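Uncharacterized protein (Uncultured organism, PDB 5IBZ) is a metagenomic member of the putative cyclase family that binds acetylphosphate in the crystal and may have the arylformamidase activity generally assigned to that family. Local coordinates at residues 160-165 and 200-205; 206-211 and 282-287. All blocks are in the same frame, centred on the assembly; numbering follows the deposited sequence.

Interaction 1: 160-165 and 200-205; sequences VLVDIV and LVIRTG
Arg203 reaches from strand 199-203 across to the neighbouring strand 158-163, where Asp163 meets it. With CG anti to the backbone N (chi1 178°) and the chain extended as far as NE, the arginine runs side by side with the aspartate. Its CB lies 4.2 Å from CD1 of Leu161, CG and CD pass OD1 of Asp163, CZ lies 4.0 Å from both CB and CG1 of Val165, and NH1 gives a hydrogen bond of 3.1 Å to Asp163 OD1, received on the syn lone pair. This salt bridge is not coplanar, since carboxylate and guanidinium are turned 79° apart; the bond from NH1 to OD2 is weak. Val165 CB and, toward the rim, CG2 lie over one guanidinium face, while NH2 turns to Glu208. Asp163 OD2 also pairs with Arg166, and an alanine at Arg203 would probably leave both Asp163 and Glu208 without this shared cation and open a gap beneath Val165.

The two strands are parallel neighbours inside the mixed central sheet, joined by a beta-alpha-beta crossover through helix 180-190. Within these residues the ladder runs from Val201 N to Val160 O (2.8 Å), through Val162 N to Val201 O (2.9 Å), to Arg203 N and Val162 O. Beyond it Arg203 O accepts Val165 N from the first turn of helix 164-167, whose N-cap is Asp163. On the face carrying Val162 and Ile202, CG1 of Val162 sits 3.7 Å from CG1 of Ile202, and helix 180-190 packs over Val162 through Leu183 and Ala186.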
loop_
_atom_site.group_PDB
_atom_site.type_symbol
_atom_site.label_atom_id
_atom_site.label_comp_id
_atom_site.label_asym_id
_atom_site.label_seq_id
_atom_site.Cartn_x
_atom_site.Cartn_y
_atom_site.Cartn_z
ATOM N N VAL B 160 -10.781 14.383 29.994
ATOM C CA VAL B 160 -10.153 14.485 31.294
ATOM C C VAL B 160 -8.900 13.615 31.301
ATOM O O VAL B 160 -8.969 12.407 30.995
ATOM C CB VAL B 160 -11.102 14.044 32.424
ATOM C CG1 VAL B 160 -10.405 14.188 33.807
ATOM C CG2 VAL B 160 -12.390 14.851 32.361
ATOM N N LEU B 161 -7.766 14.238 31.617
ATOM C CA LEU B 161 -6.508 13.526 31.830
ATOM C C LEU B 161 -6.419 13.010 33.241
ATOM O O LEU B 161 -6.633 13.758 34.190
ATOM C CB LEU B 161 -5.303 14.431 31.565
ATOM C CG LEU B 161 -3.931 13.849 31.906
ATOM C CD1 LEU B 161 -3.570 12.727 30.962
ATOM C CD2 LEU B 161 -2.872 14.953 31.880
ATOM N N VAL B 162 -6.122 11.719 33.375
ATOM C CA VAL B 162 -5.705 11.191 34.660
ATOM C C VAL B 162 -4.247 10.727 34.531
ATOM O O VAL B 162 -3.920 9.792 33.783
ATOM C CB VAL B 162 -6.666 10.071 35.152
ATOM C CG1 VAL B 162 -6.726 8.878 34.201
ATOM C CG2 VAL B 162 -6.321 9.653 36.558
ATOM N N ASP B 163 -3.376 11.421 35.249
ATOM C CA ASP B 163 -1.941 11.205 35.142
ATOM C C ASP B 163 -1.531 10.185 36.178
ATOM O O ASP B 163 -1.134 10.512 37.287
ATOM C CB ASP B 163 -1.191 12.511 35.310
ATOM C CG ASP B 163 0.277 12.402 34.923
ATOM O OD1 ASP B 163 0.798 11.270 34.833
ATOM O OD2 ASP B 163 0.899 13.479 34.734
ATOM N N ILE B 164 -1.643 8.924 35.809
ATOM C CA ILE B 164 -1.341 7.854 36.747
ATOM C C ILE B 164 0.158 7.820 37.053
ATOM O O ILE B 164 0.563 7.536 38.180
ATOM C CB ILE B 164 -1.830 6.500 36.205
ATOM C CG1 ILE B 164 -3.359 6.514 36.024
ATOM C CG2 ILE B 164 -1.438 5.376 37.154
ATOM C CD1 ILE B 164 -4.143 6.609 37.316
ATOM N N VAL B 165 0.987 8.144 36.061
ATOM C CA VAL B 165 2.437 8.214 36.268
ATOM C C VAL B 165 2.750 9.180 37.422
ATOM O O VAL B 165 3.475 8.825 38.362
ATOM C CB VAL B 165 3.175 8.628 34.957
ATOM C CG1 VAL B 165 4.622 8.972 35.215
ATOM C CG2 VAL B 165 3.080 7.504 33.915
ATOM N N LEU B 200 -11.989 9.748 28.837
ATOM C CA LEU B 200 -10.912 9.622 29.803
ATOM C C LEU B 200 -9.607 9.307 29.100
ATOM O O LEU B 200 -9.532 8.390 28.302
ATOM C CB LEU B 200 -11.249 8.540 30.805
ATOM C CG LEU B 200 -10.241 8.380 31.938
ATOM C CD1 LEU B 200 -10.277 9.572 32.899
ATOM C CD2 LEU B 200 -10.524 7.097 32.695
ATOM N N VAL B 201 -8.583 10.086 29.409
ATOM C CA VAL B 201 -7.287 9.948 28.781
ATOM C C VAL B 201 -6.276 9.611 29.881
ATOM O O VAL B 201 -6.095 10.399 30.825
ATOM C CB VAL B 201 -6.903 11.257 28.037
ATOM C CG1 VAL B 201 -5.572 11.144 27.425
ATOM C CG2 VAL B 201 -7.967 11.595 26.974
ATOM N N ILE B 202 -5.671 8.425 29.796
ATOM C CA ILE B 202 -4.834 7.881 30.870
ATOM C C ILE B 202 -3.361 7.914 30.514
ATOM O O ILE B 202 -2.946 7.300 29.503
ATOM C CB ILE B 202 -5.218 6.419 31.185
ATOM C CG1 ILE B 202 -6.723 6.331 31.461
ATOM C CG2 ILE B 202 -4.414 5.881 32.377
ATOM C CD1 ILE B 202 -7.225 4.908 31.613
ATOM N N ARG B 203 -2.568 8.621 31.318
ATOM C CA ARG B 203 -1.113 8.605 31.143
ATOM C C ARG B 203 -0.463 7.488 31.962
ATOM O O ARG B 203 -0.473 7.523 33.217
ATOM C CB ARG B 203 -0.485 9.950 31.524
ATOM C CG ARG B 203 1.039 9.923 31.385
ATOM C CD ARG B 203 1.656 11.323 31.313
ATOM N NE ARG B 203 3.116 11.263 31.216
ATOM C CZ ARG B 203 3.959 11.489 32.221
ATOM N NH1 ARG B 203 3.526 11.773 33.440
ATOM N NH2 ARG B 203 5.253 11.411 31.994
ATOM N N THR B 204 0.075 6.519 31.212
ATOM C CA THR B 204 0.845 5.379 31.718
ATOM C C THR B 204 2.351 5.521 31.518
ATOM O O THR B 204 3.149 4.783 32.120
ATOM C CB THR B 204 0.475 4.066 31.016
ATOM O OG1 THR B 204 1.097 4.021 29.722
ATOM C CG2 THR B 204 -1.015 3.886 30.898
ATOM N N GLY B 205 2.723 6.435 30.638
ATOM C CA GLY B 205 4.122 6.705 30.329
ATOM C C GLY B 205 4.749 5.746 29.330
ATOM O O GLY B 205 5.882 5.961 28.900
#

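Interaction 2: 206-211 and 282-287; sequences LVESWY and IWWLEE
The Trp284 indole meets Val207, Glu208 and Tyr211 obliquely through its six-membered ring, while the backbone N of Glu286 lies above one of its faces, offset toward the rim. At the indole edge, in plane, is the carboxylate of Glu287, whose OE2 accepts a nearly straight bond of 2.8 Å from Trp284 NE1 and so restrains the rotation of the ring. The Tyr211 ring has CD1 of Trp210 over the centre of one face; its CE2 comes only loosely, at 4.4 Å, to CZ3 of Trp284.

Val207 presses CG1 against CE3 of Trp284 at 3.6 Å, chi1 of 67° placing that methyl between the backbone N and the carbonyl carbon. The same methyl lies against the carbonyl oxygen of Trp283, which is buried without a polar partner. Glu208 crosses the far end of the indole, its CG 4.0 Å from CH2, and its extended chain then carries the carboxylate over to CB of Glu286. A water joins the segments there, donating to Glu208 OE2 (2.8 Å) and accepting from Leu285 N (2.9 Å).

The contact fastens the 3-10 turn after strand 199-203 to the segment that leads from strand 278-281 into helix 286-295, near the acetylphosphate pocket at its Ile282 end. Glu208 OE1 and Glu286 OE1 approach to 3.7 Å, which would be unfavourable if both are charged; the salt bridge of Glu208 OE1 with Arg203 probably eases it, and the pairing may raise the proton affinity of one carboxylate.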
loop_
_atom_site.group_PDB
_atom_site.type_symbol
_atom_site.label_atom_id
_atom_site.label_comp_id
_atom_site.label_asym_id
_atom_site.label_seq_id
_atom_site.Cartn_x
_atom_site.Cartn_y
_atom_site.Cartn_z
ATOM N N LEU B 206 4.044 4.682 28.950
ATOM C CA LEU B 206 4.717 3.598 28.236
ATOM C C LEU B 206 5.324 4.061 26.902
ATOM O O LEU B 206 6.490 3.738 26.603
ATOM C CB LEU B 206 3.761 2.419 28.017
ATOM C CG LEU B 206 4.407 1.190 27.365
ATOM C CD1 LEU B 206 5.473 0.590 28.261
ATOM C CD2 LEU B 206 3.383 0.120 26.954
ATOM N N VAL B 207 4.574 4.826 26.107
ATOM C CA VAL B 207 5.062 5.246 24.799
ATOM C C VAL B 207 6.279 6.186 24.919
ATOM O O VAL B 207 7.076 6.314 23.975
ATOM C CB VAL B 207 3.931 5.920 23.969
ATOM C CG1 VAL B 207 3.521 7.233 24.585
ATOM C CG2 VAL B 207 4.340 6.105 22.535
ATOM N N GLU B 208 6.475 6.783 26.093
ATOM C CA GLU B 208 7.592 7.711 26.306
ATOM C C GLU B 208 8.927 6.985 26.398
ATOM O O GLU B 208 9.992 7.626 26.423
ATOM C CB GLU B 208 7.354 8.546 27.570
ATOM C CG GLU B 208 6.124 9.433 27.456
ATOM C CD GLU B 208 5.689 10.099 28.774
ATOM O OE1 GLU B 208 6.488 10.127 29.740
ATOM O OE2 GLU B 208 4.549 10.614 28.805
ATOM N N SER B 209 8.870 5.660 26.455
ATOM C CA SER B 209 10.078 4.844 26.521
ATOM C C SER B 209 10.462 4.216 25.180
ATOM O O SER B 209 11.532 3.635 25.063
ATOM C CB SER B 209 9.915 3.737 27.577
ATOM O OG SER B 209 8.998 2.709 27.183
ATOM N N TRP B 210 9.624 4.359 24.163
ATOM C CA TRP B 210 9.821 3.619 22.915
ATOM C C TRP B 210 10.926 4.170 22.018
ATOM O O TRP B 210 11.747 3.417 21.478
ATOM C CB TRP B 210 8.506 3.600 22.124
ATOM C CG TRP B 210 8.668 3.165 20.693
ATOM C CD1 TRP B 210 8.819 3.967 19.593
ATOM C CD2 TRP B 210 8.694 1.822 20.211
ATOM N NE1 TRP B 210 8.937 3.204 18.465
ATOM C CE2 TRP B 210 8.857 1.884 18.815
ATOM C CE3 TRP B 210 8.598 0.573 20.825
ATOM C CZ2 TRP B 210 8.935 0.746 18.028
ATOM C CZ3 TRP B 210 8.671 -0.548 20.046
ATOM C CH2 TRP B 210 8.833 -0.455 18.657
ATOM N N TYR B 211 10.929 5.478 21.810
ATOM C CA TYR B 211 11.707 6.040 20.700
ATOM C C TYR B 211 13.225 5.959 20.883
ATOM O O TYR B 211 13.955 5.872 19.893
ATOM C CB TYR B 211 11.239 7.472 20.454
ATOM C CG TYR B 211 9.898 7.488 19.762
ATOM C CD1 TYR B 211 9.811 7.296 18.391
ATOM C CD2 TYR B 211 8.718 7.618 20.483
ATOM C CE1 TYR B 211 8.587 7.282 17.744
ATOM C CE2 TYR B 211 7.477 7.600 19.839
ATOM C CZ TYR B 211 7.430 7.435 18.467
ATOM O OH TYR B 211 6.209 7.407 17.794
ATOM N N ILE B 282 -2.084 4.369 21.861
ATOM C CA ILE B 282 -0.867 5.038 21.364
ATOM C C ILE B 282 -1.044 6.561 21.255
ATOM O O ILE B 282 -0.513 7.239 20.367
ATOM C CB ILE B 282 -0.374 4.470 19.989
ATOM C CG1 ILE B 282 -0.716 2.973 19.844
ATOM C CG2 ILE B 282 1.128 4.701 19.905
ATOM C CD1 ILE B 282 -0.116 2.303 18.609
ATOM N N TRP B 283 -1.753 7.130 22.215
ATOM C CA TRP B 283 -1.800 8.581 22.332
ATOM C C TRP B 283 -0.510 9.078 22.990
ATOM O O TRP B 283 0.208 8.304 23.635
ATOM C CB TRP B 283 -3.042 9.020 23.136
ATOM C CG TRP B 283 -4.372 8.762 22.458
ATOM C CD1 TRP B 283 -4.690 7.725 21.632
ATOM C CD2 TRP B 283 -5.558 9.560 22.568
ATOM N NE1 TRP B 283 -6.004 7.822 21.219
ATOM C CE2 TRP B 283 -6.557 8.944 21.779
ATOM C CE3 TRP B 283 -5.869 10.745 23.245
ATOM C CZ2 TRP B 283 -7.841 9.459 21.674
ATOM C CZ3 TRP B 283 -7.150 11.255 23.136
ATOM C CH2 TRP B 283 -8.113 10.619 22.358
ATOM N N TRP B 284 -0.199 10.362 22.803
ATOM C CA TRP B 284 1.013 10.982 23.330
ATOM C C TRP B 284 0.614 12.051 24.320
ATOM O O TRP B 284 0.008 13.059 23.944
ATOM C CB TRP B 284 1.861 11.602 22.212
ATOM C CG TRP B 284 3.130 12.194 22.752
ATOM C CD1 TRP B 284 3.352 13.500 23.090
ATOM C CD2 TRP B 284 4.343 11.490 23.044
ATOM N NE1 TRP B 284 4.631 13.651 23.580
ATOM C CE2 TRP B 284 5.258 12.432 23.559
ATOM C CE3 TRP B 284 4.744 10.147 22.929
ATOM C CZ2 TRP B 284 6.558 12.076 23.935
ATOM C CZ3 TRP B 284 6.029 9.802 23.304
ATOM C CH2 TRP B 284 6.916 10.763 23.808
ATOM N N LEU B 285 0.937 11.828 25.594
ATOM C CA LEU B 285 0.381 12.645 26.661
ATOM C C LEU B 285 1.405 13.427 27.471
ATOM O O LEU B 285 1.039 14.117 28.421
ATOM C CB LEU B 285 -0.427 11.735 27.598
ATOM C CG LEU B 285 -1.576 10.991 26.904
ATOM C CD1 LEU B 285 -2.314 10.096 27.883
ATOM C CD2 LEU B 285 -2.540 11.951 26.229
ATOM N N GLU B 286 2.684 13.306 27.121
ATOM C CA GLU B 286 3.740 13.893 27.940
ATOM C C GLU B 286 3.617 15.409 28.086
ATOM O O GLU B 286 3.787 15.952 29.190
ATOM C CB GLU B 286 5.121 13.554 27.365
ATOM C CG GLU B 286 6.238 13.917 28.368
ATOM C CD GLU B 286 7.637 13.516 27.929
ATOM O OE1 GLU B 286 7.788 12.531 27.193
ATOM O OE2 GLU B 286 8.601 14.190 28.351
ATOM N N GLU B 287 3.367 16.120 26.995
ATOM C CA GLU B 287 3.322 17.591 27.077
ATOM C C GLU B 287 2.025 18.095 27.691
ATOM O O GLU B 287 2.029 19.080 28.442
ATOM C CB GLU B 287 3.531 18.221 25.700
ATOM C CG GLU B 287 5.012 18.341 25.342
ATOM C CD GLU B 287 5.736 17.002 25.345
ATOM O OE1 GLU B 287 6.557 16.768 26.269
ATOM O OE2 GLU B 287 5.493 16.188 24.423
HETATM O O HOH W 1 2.525 9.937 27.023
#

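From the N terminus, strand 158-163 runs into helix 164-167, and the chain returns through helix 180-190 to strand 199-203, where interaction 1 closes the first loop. Interaction 2 opens directly after it, at 206-211, and closes only after strands 244-247 and 278-281, at 282-287. The two are therefore in series, neither nested nor crossed. In space they touch: Arg203 NH2 of interaction 1 lies 2.9 Å from Glu208 OE1 of interaction 2, and Leu285 packs on Val201 and Arg203. Together they join the middle of the central sheet to the start of helix 286-295 and to the turn leading toward helix 215-223.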